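Local coordinates for protein D-mannose isomerase (Marinomonas mediterranea, PDB 5X32) that catalyses the reversible isomerization of D-mannose to D-fructose and, less efficiently, isomerizes D-lyxose, but does not act on D-glucose, at residues 77-80 and 81-85; 56-59 and 60-64. All coordinates share one frame; numbering follows the deposited sequence.

Coming from the N terminus, the chain meets interaction 2 first, within helix 52-69, and then, past a short turn, interaction 1 within helix 72-89. Neither contact closes a long loop: each joins adjacent turns of one helix, so the two follow in series without nesting or crossing. What ties them together is the packing of these consecutive helices. Ile59 CD1 lies 3.5 Å from Gly81 C and also touches Ile82, while Ala77 CB sits 3.5 Å from Phe62 CG. The residues 56-64 also face helices 112-127 and 379-390. Interaction 2 is the more central, its centre about 12 Å from that of the chain against about 19 Å for interaction 1, and its Arg57 reaches toward the probable active site.

Interaction 1 of 2, residues 77-80 and 81-85; sequences AAVH and GIQYL
Val79 and Gln83, one turn apart, meet twice: backbone to backbone, and side chain to side chain. Gln83 N donates to Val79 O at 2.9 Å with an N-H...O angle of 160°. Because the glutamine CG lies beside its own backbone N (chi1 -75°), the side chain rises alongside that same acceptor, its CG 3.5 Å from Val79 O. The chain then runs out extended, and its amide nitrogen comes to 3.6 Å from Val79 CG1, a van der Waals touch, not a hydrogen bond. Val79 also packs on Leu130.

Five successive i+4 to i bonds of this kind run through residues 77-85, the ordinary ladder of helix 72-89, one of the helices of the (alpha/alpha)6 barrel that characterises the N-acylglucosamine 2-epimerase family. Gly81 N is taken up by Ala77 O, and Ile82 N by Ala78 O. His80 O accepts from Tyr84 N at 3.0 Å, and Gly81 O in turn from Leu85 N, so the carbonyls of residues 77 to 81 all have a donor. Over Ala78 O lies Ile82 CG1, placed beside the backbone N of its residue and adding an aliphatic cover to an oxygen already bonded. Outside this stretch, Ile82 reaches Ala125 of helix 112-127, and the ring of Tyr84 meets that of His89 steeply.

Interaction 2 of 2, residues 56-59 and 60-64; sequences TRFI and FNFAQ. With PO4 (phosphate ion), chain C.
Phe58 lies side by side with Phe62, one turn on, the two side chains pointing the same way and CD1 of the first 4.1 Å from CE2 of the second. This is an i, i+4 aromatic pair on helix 52-69 of the family's (alpha/alpha)6 barrel, and both rings also meet Phe34. The Asn61 amide comes to the Phe58 ring from another direction, its plane turned 70° from the ring and ND2 3.8 Å from CD1. That ND2 donates to Thr377 O, which fixes how the amide is turned. Shortened to an alanine, the residue is likely to leave Thr377 O without this donor and to open a gap beside the Phe58 ring.

Beneath the side chains, Phe60, Asn61, Phe62 and Ala63 each give their N-H to the carbonyl four residues back. The Phe60 ring, swung away from its own backbone N (chi1 176°), meets Tyr379 edge-to-face, while Gln64 CG lies over the rim of one face. Arg57 stretches toward His380, probably a proton donor/acceptor, as in related enzymes. A phosphate, probably from the crystallisation liquor and also hydrogen-bonded to Tyr113 OH and His178 NE2, takes a weak hydrogen bond in the guanidinium plane, Arg57 NH2 to O4 at 3.4 Å.

Interaction 1 of 2, residues 77-80 and 81-85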
loop_
_atom_site.group_PDB
_atom_site.type_symbol
_atom_site.label_atom_id
_atom_site.label_comp_id
_atom_site.label_asym_id
_atom_site.label_seq_id
_atom_site.Cartn_x
_atom_site.Cartn_y
_atom_site.Cartn_z
ATOM N N ALA A 77 -10.120 -2.953 -18.237
ATOM C CA ALA A 77 -9.233 -3.835 -17.484
ATOM C C ALA A 77 -9.608 -3.843 -16.003
ATOM O O ALA A 77 -9.517 -4.888 -15.339
ATOM C CB ALA A 77 -7.785 -3.427 -17.674
ATOM N N ALA A 78 -10.035 -2.694 -15.483
ATOM C CA ALA A 78 -10.447 -2.622 -14.078
ATOM C C ALA A 78 -11.686 -3.474 -13.847
ATOM O O ALA A 78 -11.788 -4.182 -12.841
ATOM C CB ALA A 78 -10.708 -1.175 -13.647
ATOM N N VAL A 79 -12.635 -3.391 -14.779
ATOM C CA VAL A 79 -13.857 -4.191 -14.695
ATOM C C VAL A 79 -13.572 -5.689 -14.863
ATOM O O VAL A 79 -14.126 -6.525 -14.141
ATOM C CB VAL A 79 -14.890 -3.719 -15.733
ATOM C CG1 VAL A 79 -15.858 -4.838 -16.093
ATOM C CG2 VAL A 79 -15.627 -2.495 -15.194
ATOM N N HIS A 80 -12.719 -6.027 -15.817
ATOM C CA HIS A 80 -12.258 -7.396 -15.950
ATOM C C HIS A 80 -11.729 -7.894 -14.589
ATOM O O HIS A 80 -12.081 -8.993 -14.114
ATOM C CB HIS A 80 -11.193 -7.467 -17.042
ATOM C CG HIS A 80 -10.598 -8.824 -17.227
ATOM N ND1 HIS A 80 -9.324 -9.013 -17.722
ATOM C CD2 HIS A 80 -11.090 -10.059 -16.977
ATOM C CE1 HIS A 80 -9.056 -10.305 -17.770
ATOM N NE2 HIS A 80 -10.112 -10.962 -17.326
ATOM N N GLY A 81 -10.952 -7.035 -13.931
ATOM C CA GLY A 81 -10.410 -7.352 -12.626
ATOM C C GLY A 81 -11.471 -7.571 -11.578
ATOM O O GLY A 81 -11.407 -8.545 -10.829
ATOM N N ILE A 82 -12.462 -6.685 -11.541
ATOM C CA ILE A 82 -13.563 -6.820 -10.596
ATOM C C ILE A 82 -14.298 -8.150 -10.808
ATOM O O ILE A 82 -14.668 -8.835 -9.845
ATOM C CB ILE A 82 -14.562 -5.673 -10.732
ATOM C CG1 ILE A 82 -13.900 -4.337 -10.427
ATOM C CG2 ILE A 82 -15.700 -5.869 -9.756
ATOM C CD1 ILE A 82 -13.560 -4.174 -8.957
ATOM N N GLN A 83 -14.482 -8.526 -12.069
ATOM C CA GLN A 83 -15.155 -9.781 -12.378
ATOM C C GLN A 83 -14.369 -10.940 -11.787
ATOM O O GLN A 83 -14.935 -11.800 -11.104
ATOM C CB GLN A 83 -15.328 -9.948 -13.890
ATOM C CG GLN A 83 -16.426 -9.081 -14.464
ATOM C CD GLN A 83 -16.427 -9.071 -15.979
ATOM O OE1 GLN A 83 -15.740 -9.869 -16.622
ATOM N NE2 GLN A 83 -17.195 -8.151 -16.562
ATOM N N TYR A 84 -13.059 -10.948 -12.013
ATOM C CA TYR A 84 -12.238 -12.026 -11.455
ATOM C C TYR A 84 -12.300 -12.035 -9.930
ATOM O O TYR A 84 -12.258 -13.090 -9.288
ATOM C CB TYR A 84 -10.796 -11.874 -11.868
ATOM C CG TYR A 84 -9.938 -13.062 -11.532
ATOM C CD1 TYR A 84 -9.990 -14.215 -12.292
ATOM C CD2 TYR A 84 -9.104 -13.042 -10.416
ATOM C CE1 TYR A 84 -9.194 -15.303 -11.986
ATOM C CE2 TYR A 84 -8.313 -14.123 -10.095
ATOM C CZ TYR A 84 -8.358 -15.251 -10.883
ATOM O OH TYR A 84 -7.568 -16.330 -10.556
ATOM N N LEU A 85 -12.367 -10.845 -9.351
ATOM C CA LEU A 85 -12.382 -10.738 -7.908
ATOM C C LEU A 85 -13.614 -11.445 -7.385
ATOM O O LEU A 85 -13.527 -12.296 -6.497
ATOM C CB LEU A 85 -12.356 -9.269 -7.467
ATOM C CG LEU A 85 -12.415 -9.026 -5.958
ATOM C CD1 LEU A 85 -11.273 -9.724 -5.232
ATOM C CD2 LEU A 85 -12.386 -7.532 -5.663
#

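Interaction 2 of 2, residues 56-59 and 60-64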
loop_
_atom_site.group_PDB
_atom_site.type_symbol
_atom_site.label_atom_id
_atom_site.label_comp_id
_atom_site.label_asym_id
_atom_site.label_seq_id
_atom_site.Cartn_x
_atom_site.Cartn_y
_atom_site.Cartn_z
ATOM N N THR A 56 -6.531 -7.453 -6.296
ATOM C CA THR A 56 -7.125 -6.176 -5.929
ATOM C C THR A 56 -6.246 -5.005 -6.364
ATOM O O THR A 56 -6.738 -3.996 -6.884
ATOM C CB THR A 56 -7.409 -6.090 -4.393
ATOM O OG1 THR A 56 -6.198 -6.289 -3.664
ATOM C CG2 THR A 56 -8.399 -7.154 -3.941
ATOM N N ARG A 57 -4.939 -5.142 -6.194
ATOM C CA ARG A 57 -4.075 -4.001 -6.465
ATOM C C ARG A 57 -4.114 -3.644 -7.938
ATOM O O ARG A 57 -4.042 -2.459 -8.270
ATOM C CB ARG A 57 -2.638 -4.273 -6.017
ATOM C CG ARG A 57 -2.456 -4.072 -4.535
ATOM C CD ARG A 57 -1.017 -4.253 -4.119
ATOM N NE ARG A 57 -0.901 -4.274 -2.669
ATOM C CZ ARG A 57 0.253 -4.192 -2.019
ATOM N NH1 ARG A 57 1.375 -4.061 -2.707
ATOM N NH2 ARG A 57 0.288 -4.219 -0.689
ATOM N N PHE A 58 -4.272 -4.645 -8.813
ATOM C CA PHE A 58 -4.355 -4.352 -10.251
ATOM C C PHE A 58 -5.637 -3.586 -10.560
ATOM O O PHE A 58 -5.663 -2.705 -11.430
ATOM C CB PHE A 58 -4.298 -5.634 -11.084
ATOM C CG PHE A 58 -2.902 -6.029 -11.487
ATOM C CD1 PHE A 58 -2.136 -5.193 -12.283
ATOM C CD2 PHE A 58 -2.354 -7.223 -11.066
ATOM C CE1 PHE A 58 -0.860 -5.543 -12.657
ATOM C CE2 PHE A 58 -1.076 -7.581 -11.446
ATOM C CZ PHE A 58 -0.330 -6.739 -12.240
ATOM N N ILE A 59 -6.676 -3.876 -9.786
ATOM C CA ILE A 59 -7.918 -3.140 -9.910
ATOM C C ILE A 59 -7.647 -1.694 -9.571
ATOM O O ILE A 59 -8.025 -0.799 -10.338
ATOM C CB ILE A 59 -9.017 -3.713 -9.008
ATOM C CG1 ILE A 59 -9.539 -5.018 -9.628
ATOM C CG2 ILE A 59 -10.161 -2.713 -8.847
ATOM C CD1 ILE A 59 -10.421 -5.824 -8.727
ATOM N N PHE A 60 -6.936 -1.463 -8.470
ATOM C CA PHE A 60 -6.505 -0.106 -8.152
ATOM C C PHE A 60 -5.731 0.552 -9.313
ATOM O O PHE A 60 -6.008 1.701 -9.678
ATOM C CB PHE A 60 -5.634 -0.113 -6.888
ATOM C CG PHE A 60 -5.069 1.224 -6.546
ATOM C CD1 PHE A 60 -3.869 1.647 -7.086
ATOM C CD2 PHE A 60 -5.761 2.082 -5.711
ATOM C CE1 PHE A 60 -3.370 2.896 -6.777
ATOM C CE2 PHE A 60 -5.261 3.326 -5.401
ATOM C CZ PHE A 60 -4.069 3.731 -5.928
ATOM N N ASN A 61 -4.776 -0.180 -9.888
ATOM C CA ASN A 61 -3.996 0.322 -11.014
ATOM C C ASN A 61 -4.876 0.868 -12.112
ATOM O O ASN A 61 -4.846 2.059 -12.435
ATOM C CB ASN A 61 -3.142 -0.780 -11.639
ATOM C CG ASN A 61 -1.884 -1.080 -10.869
ATOM O OD1 ASN A 61 -1.774 -0.800 -9.664
ATOM N ND2 ASN A 61 -0.908 -1.672 -11.570
ATOM N N PHE A 62 -5.700 -0.015 -12.667
ATOM C CA PHE A 62 -6.413 0.331 -13.893
ATOM C C PHE A 62 -7.500 1.350 -13.605
ATOM O O PHE A 62 -7.755 2.234 -14.424
ATOM C CB PHE A 62 -6.989 -0.919 -14.549
ATOM C CG PHE A 62 -5.938 -1.803 -15.151
ATOM C CD1 PHE A 62 -5.199 -1.375 -16.240
ATOM C CD2 PHE A 62 -5.684 -3.056 -14.623
ATOM C CE1 PHE A 62 -4.227 -2.179 -16.801
ATOM C CE2 PHE A 62 -4.713 -3.860 -15.163
ATOM C CZ PHE A 62 -3.985 -3.425 -16.266
ATOM N N ALA A 63 -8.108 1.260 -12.427
ATOM C CA ALA A 63 -9.116 2.245 -12.058
ATOM C C ALA A 63 -8.507 3.640 -11.958
ATOM O O ALA A 63 -8.986 4.576 -12.595
ATOM C CB ALA A 63 -9.787 1.861 -10.766
ATOM N N GLN A 64 -7.438 3.769 -11.176
ATOM C CA GLN A 64 -6.766 5.057 -11.011
ATOM C C GLN A 64 -6.282 5.622 -12.361
ATOM O O GLN A 64 -6.418 6.835 -12.641
ATOM C CB GLN A 64 -5.597 4.906 -10.046
ATOM C CG GLN A 64 -6.009 4.700 -8.598
ATOM C CD GLN A 64 -6.776 5.867 -8.063
ATOM O OE1 GLN A 64 -6.387 7.021 -8.253
ATOM N NE2 GLN A 64 -7.889 5.584 -7.404
HETATM P P PO4 C . 2.877 -3.223 3.231
HETATM O O1 PO4 C . 2.373 -3.697 4.577
HETATM O O2 PO4 C . 4.336 -3.620 3.078
HETATM O O3 PO4 C . 2.779 -1.715 3.061
HETATM O O4 PO4 C . 1.998 -3.880 2.197
#